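3-hydroxyacyl-CoA dehydrogenase (Archaeoglobus fulgidus, PDB 1ZEJ) probably acts as an NAD-dependent dehydrogenase of the 3-hydroxyacyl-CoA dehydrogenase family, perhaps acting on L-gulonate, and forms a homodimer. Local coordinates at residues N100-S105 with A154-F159; V128-P133 with R161-E166. All coordinates share one frame; numbering follows the deposited sequence.

Contact 1 of 2, residues N100-S105 with A154-F159; sequences NAPLCS and AFVEGF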
loop_
_atom_site.group_PDB
_atom_site.type_symbol
_atom_site.label_atom_id
_atom_site.label_comp_id
_atom_site.label_asym_id
_atom_site.label_seq_id
_atom_site.Cartn_x
_atom_site.Cartn_y
_atom_site.Cartn_z
ATOM N N ASN A 100 11.111 -8.500 -37.190
ATOM C CA ASN A 100 9.674 -8.529 -36.898
ATOM C C ASN A 100 9.338 -9.027 -35.455
ATOM O O ASN A 100 8.181 -9.216 -35.133
ATOM C CB ASN A 100 8.979 -9.449 -37.925
ATOM C CG ASN A 100 9.030 -8.901 -39.323
ATOM O OD1 ASN A 100 8.885 -7.689 -39.526
ATOM N ND2 ASN A 100 9.218 -9.789 -40.317
ATOM N N ALA A 101 10.352 -9.270 -34.630
ATOM C CA ALA A 101 10.158 -9.689 -33.251
ATOM C C ALA A 101 9.380 -8.659 -32.454
ATOM O O ALA A 101 9.414 -7.466 -32.784
ATOM C CB ALA A 101 11.495 -9.913 -32.578
ATOM N N PRO A 102 8.745 -9.094 -31.355
ATOM C CA PRO A 102 8.158 -8.120 -30.430
ATOM C C PRO A 102 9.223 -7.155 -29.929
ATOM O O PRO A 102 10.375 -7.558 -29.642
ATOM C CB PRO A 102 7.635 -8.996 -29.293
ATOM C CG PRO A 102 7.388 -10.256 -29.850
ATOM C CD PRO A 102 8.489 -10.470 -30.892
ATOM N N LEU A 103 8.840 -5.896 -29.849
ATOM C CA LEU A 103 9.685 -4.817 -29.367
ATOM C C LEU A 103 9.083 -4.267 -28.092
ATOM O O LEU A 103 7.922 -3.885 -28.078
ATOM C CB LEU A 103 9.742 -3.681 -30.381
ATOM C CG LEU A 103 10.121 -4.008 -31.819
ATOM C CD1 LEU A 103 10.085 -2.717 -32.641
ATOM C CD2 LEU A 103 11.474 -4.631 -31.835
ATOM N N CYS A 104 9.878 -4.204 -27.036
ATOM C CA CYS A 104 9.367 -3.964 -25.692
ATOM C C CYS A 104 10.124 -2.801 -25.074
ATOM O O CYS A 104 11.251 -3.001 -24.682
ATOM C CB CYS A 104 9.621 -5.186 -24.828
ATOM S SG CYS A 104 8.876 -6.683 -25.404
ATOM N N SER A 105 9.516 -1.637 -24.888
ATOM C CA SER A 105 10.194 -0.519 -24.240
ATOM C C SER A 105 10.004 -0.557 -22.697
ATOM O O SER A 105 8.880 -0.662 -22.219
ATOM C CB SER A 105 9.698 0.794 -24.836
ATOM O OG SER A 105 10.310 1.891 -24.181
ATOM N N ALA A 154 0.463 -12.062 -25.681
ATOM C CA ALA A 154 0.517 -13.419 -25.131
ATOM C C ALA A 154 1.933 -14.029 -25.202
ATOM O O ALA A 154 2.361 -14.742 -24.293
ATOM C CB ALA A 154 -0.481 -14.309 -25.862
ATOM N N PHE A 155 2.639 -13.754 -26.280
ATOM C CA PHE A 155 4.015 -14.160 -26.435
ATOM C C PHE A 155 4.909 -13.572 -25.326
ATOM O O PHE A 155 5.606 -14.302 -24.629
ATOM C CB PHE A 155 4.536 -13.717 -27.782
ATOM C CG PHE A 155 5.921 -14.199 -28.067
ATOM C CD1 PHE A 155 6.136 -15.455 -28.619
ATOM C CD2 PHE A 155 7.007 -13.435 -27.789
ATOM C CE1 PHE A 155 7.463 -15.912 -28.907
ATOM C CE2 PHE A 155 8.320 -13.896 -28.075
ATOM C CZ PHE A 155 8.523 -15.116 -28.621
ATOM N N VAL A 156 4.828 -12.273 -25.134
ATOM C CA VAL A 156 5.642 -11.590 -24.104
ATOM C C VAL A 156 5.221 -11.986 -22.697
ATOM O O VAL A 156 6.068 -12.268 -21.862
ATOM C CB VAL A 156 5.637 -10.091 -24.293
ATOM C CG1 VAL A 156 6.471 -9.410 -23.201
ATOM C CG2 VAL A 156 6.200 -9.754 -25.640
ATOM N N GLU A 157 3.914 -12.116 -22.460
ATOM C CA GLU A 157 3.418 -12.592 -21.178
ATOM C C GLU A 157 3.944 -13.980 -20.842
ATOM O O GLU A 157 4.380 -14.216 -19.724
ATOM C CB GLU A 157 1.876 -12.576 -21.134
ATOM C CG GLU A 157 1.348 -12.926 -19.795
ATOM C CD GLU A 157 -0.164 -12.822 -19.669
ATOM O OE1 GLU A 157 -0.871 -12.757 -20.714
ATOM O OE2 GLU A 157 -0.612 -12.848 -18.511
ATOM N N GLY A 158 3.891 -14.895 -21.814
ATOM C CA GLY A 158 4.391 -16.260 -21.644
ATOM C C GLY A 158 5.896 -16.271 -21.361
ATOM O O GLY A 158 6.346 -16.919 -20.429
ATOM N N PHE A 159 6.658 -15.524 -22.146
ATOM C CA PHE A 159 8.096 -15.364 -21.916
ATOM C C PHE A 159 8.375 -14.918 -20.482
ATOM O O PHE A 159 9.187 -15.497 -19.761
ATOM C CB PHE A 159 8.655 -14.333 -22.896
ATOM C CG PHE A 159 10.080 -13.933 -22.614
ATOM C CD1 PHE A 159 11.135 -14.765 -22.956
ATOM C CD2 PHE A 159 10.369 -12.743 -21.999
ATOM C CE1 PHE A 159 12.456 -14.393 -22.677
ATOM C CE2 PHE A 159 11.686 -12.373 -21.731
ATOM C CZ PHE A 159 12.709 -13.186 -22.075
#
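Pro-102 and Cys-104 meet Phe-155 and Val-156 where helix 150-162 packs against the parallel part of the Rossmann-type sheet in the NAD-binding domain. The chain enters from a loop, and Pro-102 then leads into strand 103-105. The pyrrolidine ring of Pro-102 faces the helix and touches two of its side chains. Its CG comes obliquely to the Phe-155 ring, 3.8 Å from CD2, the two side chains crossing at about a right angle, while Pro-102 CB lies 4.0 Å from Val-156 CG2. A compact, rigid ring with no polar side-chain atom suits this spot, just where the chain enters the strand. Phe-155 has CG anti to its backbone N (chi1 -175°), which carries the ring across to the proline; its large apolar surface also reaches Ile-76 and Met-13. Leu-103 faces the other side of the sheet and packs on helix 85-96. Cys-104, two residues after the proline, points at the helix as well, with a small, weakly polar side chain suited to a buried place; it also touches Leu-126 and Val-128. Val-156, beta-branched and buried, serves both Pro-102 and Cys-104 with one methyl: besides Pro-102, its CG2 meets the sulfur, and Cys-104 SG to Val-156 CG2 measures 4.1 Å.

Contact 2 of 2, residues V128-P133 with R161-E166; sequences VHWMNP and RELGKE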
loop_
_atom_site.group_PDB
_atom_site.type_symbol
_atom_site.label_atom_id
_atom_site.label_comp_id
_atom_site.label_asym_id
_atom_site.label_seq_id
_atom_site.Cartn_x
_atom_site.Cartn_y
_atom_site.Cartn_z
ATOM N N VAL A 128 7.138 -2.824 -21.490
ATOM C CA VAL A 128 7.372 -3.842 -20.422
ATOM C C VAL A 128 8.110 -3.131 -19.302
ATOM O O VAL A 128 9.319 -2.802 -19.469
ATOM C CB VAL A 128 8.152 -5.094 -20.905
ATOM C CG1 VAL A 128 8.488 -6.014 -19.797
ATOM C CG2 VAL A 128 7.403 -5.855 -21.927
ATOM N N HIS A 129 7.400 -2.912 -18.192
ATOM C CA HIS A 129 7.803 -2.142 -17.045
ATOM C C HIS A 129 8.316 -3.068 -15.934
ATOM O O HIS A 129 7.564 -3.804 -15.296
ATOM C CB HIS A 129 6.596 -1.307 -16.605
ATOM C CG HIS A 129 6.817 -0.473 -15.395
ATOM N ND1 HIS A 129 5.794 -0.171 -14.518
ATOM C CD2 HIS A 129 7.927 0.158 -14.920
ATOM C CE1 HIS A 129 6.274 0.576 -13.536
ATOM N NE2 HIS A 129 7.567 0.780 -13.754
ATOM N N TRP A 130 9.637 -3.109 -15.830
ATOM C CA TRP A 130 10.344 -3.913 -14.856
ATOM C C TRP A 130 10.506 -3.091 -13.625
ATOM O O TRP A 130 10.597 -1.878 -13.694
ATOM C CB TRP A 130 11.747 -4.254 -15.359
ATOM C CG TRP A 130 11.809 -5.136 -16.584
ATOM C CD1 TRP A 130 11.656 -4.735 -17.879
ATOM C CD2 TRP A 130 12.076 -6.536 -16.633
ATOM N NE1 TRP A 130 11.811 -5.788 -18.725
ATOM C CE2 TRP A 130 12.051 -6.914 -17.983
ATOM C CE3 TRP A 130 12.316 -7.511 -15.670
ATOM C CZ2 TRP A 130 12.287 -8.226 -18.400
ATOM C CZ3 TRP A 130 12.570 -8.818 -16.084
ATOM C CH2 TRP A 130 12.535 -9.168 -17.433
HETATM N N MSE A 131 10.582 -3.747 -12.472
HETATM C CA MSE A 131 10.789 -3.039 -11.206
HETATM C C MSE A 131 12.287 -3.103 -10.872
HETATM O O MSE A 131 13.078 -3.712 -11.587
HETATM C CB MSE A 131 9.920 -3.637 -10.093
HETATM C CG MSE A 131 8.478 -3.899 -10.465
HETATM SE SE MSE A 131 7.484 -2.269 -10.883
HETATM C CE MSE A 131 6.255 -2.918 -12.297
ATOM N N ASN A 132 12.689 -2.399 -9.847
ATOM C CA ASN A 132 14.102 -2.212 -9.568
ATOM C C ASN A 132 14.515 -2.932 -8.310
ATOM O O ASN A 132 14.002 -2.596 -7.255
ATOM C CB ASN A 132 14.390 -0.713 -9.388
ATOM C CG ASN A 132 15.889 -0.386 -9.444
ATOM O OD1 ASN A 132 16.710 -1.136 -10.006
ATOM N ND2 ASN A 132 16.246 0.735 -8.860
ATOM N N PRO A 133 15.488 -3.868 -8.391
ATOM C CA PRO A 133 16.172 -4.392 -9.590
ATOM C C PRO A 133 15.359 -5.437 -10.335
ATOM O O PRO A 133 14.686 -6.261 -9.674
ATOM C CB PRO A 133 17.444 -5.027 -9.028
ATOM C CG PRO A 133 17.450 -4.799 -7.553
ATOM C CD PRO A 133 16.051 -4.437 -7.164
ATOM N N ARG A 161 6.379 -14.951 -17.816
ATOM C CA ARG A 161 5.877 -15.908 -16.816
ATOM C C ARG A 161 6.862 -17.072 -16.686
ATOM O O ARG A 161 7.212 -17.504 -15.577
ATOM C CB ARG A 161 4.476 -16.425 -17.186
ATOM C CG ARG A 161 3.359 -15.419 -16.914
ATOM C CD ARG A 161 2.002 -16.032 -16.761
ATOM N NE ARG A 161 0.953 -15.021 -16.536
ATOM C CZ ARG A 161 0.785 -14.298 -15.410
ATOM N NH1 ARG A 161 1.623 -14.396 -14.340
ATOM N NH2 ARG A 161 -0.235 -13.435 -15.368
ATOM N N GLU A 162 7.351 -17.556 -17.813
ATOM C CA GLU A 162 8.250 -18.711 -17.791
ATOM C C GLU A 162 9.596 -18.343 -17.182
ATOM O O GLU A 162 10.319 -19.190 -16.707
ATOM C CB GLU A 162 8.426 -19.308 -19.191
ATOM C CG GLU A 162 7.186 -20.027 -19.667
ATOM N N LEU A 163 9.898 -17.048 -17.153
ATOM C CA LEU A 163 11.078 -16.566 -16.482
ATOM C C LEU A 163 10.906 -16.529 -14.972
ATOM O O LEU A 163 11.880 -16.305 -14.236
ATOM C CB LEU A 163 11.402 -15.163 -17.011
ATOM C CG LEU A 163 12.812 -14.633 -17.071
ATOM C CD1 LEU A 163 13.734 -15.518 -17.905
ATOM C CD2 LEU A 163 12.698 -13.234 -17.701
ATOM N N GLY A 164 9.668 -16.714 -14.493
ATOM C CA GLY A 164 9.391 -16.668 -13.075
ATOM C C GLY A 164 8.851 -15.339 -12.601
ATOM O O GLY A 164 8.661 -15.157 -11.394
ATOM N N LYS A 165 8.502 -14.438 -13.532
ATOM C CA LYS A 165 7.918 -13.152 -13.141
ATOM C C LYS A 165 6.403 -13.254 -12.939
ATOM O O LYS A 165 5.721 -14.106 -13.526
ATOM C CB LYS A 165 8.282 -12.071 -14.167
ATOM C CG LYS A 165 9.814 -11.832 -14.339
ATOM C CD LYS A 165 10.432 -11.472 -12.988
ATOM C CE LYS A 165 11.622 -10.632 -13.050
ATOM N NZ LYS A 165 12.308 -10.666 -11.701
ATOM N N GLU A 166 5.872 -12.388 -12.073
ATOM C CA GLU A 166 4.452 -12.195 -11.897
ATOM C C GLU A 166 4.025 -11.089 -12.868
ATOM O O GLU A 166 4.482 -9.937 -12.788
ATOM C CB GLU A 166 4.110 -11.791 -10.465
ATOM C CG GLU A 166 4.299 -12.911 -9.447
ATOM C CD GLU A 166 3.228 -14.009 -9.593
ATOM O OE1 GLU A 166 2.128 -13.752 -10.117
ATOM O OE2 GLU A 166 3.499 -15.126 -9.167
#
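The indole of Trp-130 takes Leu-163 at its edge, near the ring plane, and Lys-165 CE obliquely, nearest CZ3 of the same six-membered ring. In the other flat group, the CE methyl of selenomethionine Met-131 lies 3.5 Å above one face of the His-129 ring, displaced toward its rim; His-129, predicted to be important for catalysis, bonds through ND1 to Glu-141. This is where strand 125-130 of the Rossmann-type domain faces the end of helix 150-162, and Gly-164 closes that helix in a Schellman motif. Glycine, with no side chain, readily takes up the positive phi of 98°. Leu-163 points its branched, apolar side chain at the indole, with Leu-163 CD2 4.1 Å from Trp-130 CH2. Lys-165 contributes its aliphatic part: the chain bends at chi2 (-57°) and crosses the indole at about a right angle, while NZ is hydrogen-bonded to the carbonyls of Pro-134 and Met-137. One long side chain thus meets both apolar and polar surroundings. Trp-130 is large enough to touch Met-23 and Ile-27 of helix 22-32 as well, next to the predicted NAD site. The closest approach between the segments is 3.7 Å, from Lys-165 CE to Trp-130 CZ3.

How the contacts relate
Contacts 1 and 2 lie with their centres about 13 Å apart in the NAD-binding domain, and both use helix 150-162, contact 1 through Phe-155 and Val-156 in its middle and contact 2 in the turn that follows its C-terminal end. Their strands, 103-105 and 125-130, are parallel neighbours in one sheet, joined by a probable hydrogen bond from Val-128 N to Ser-105 O. Along the chain the order is 100-105, 128-133, 154-159, 161-166, so the contacts interleave. Val-128 connects them, its CG2 packing on Cys-104 CB and Val-156 CG1. Together they join helix 150-162 and the turn after it to two adjacent strands, the second leading to His-129, predicted to be important for catalysis, and Asn-132, predicted to bind NAD.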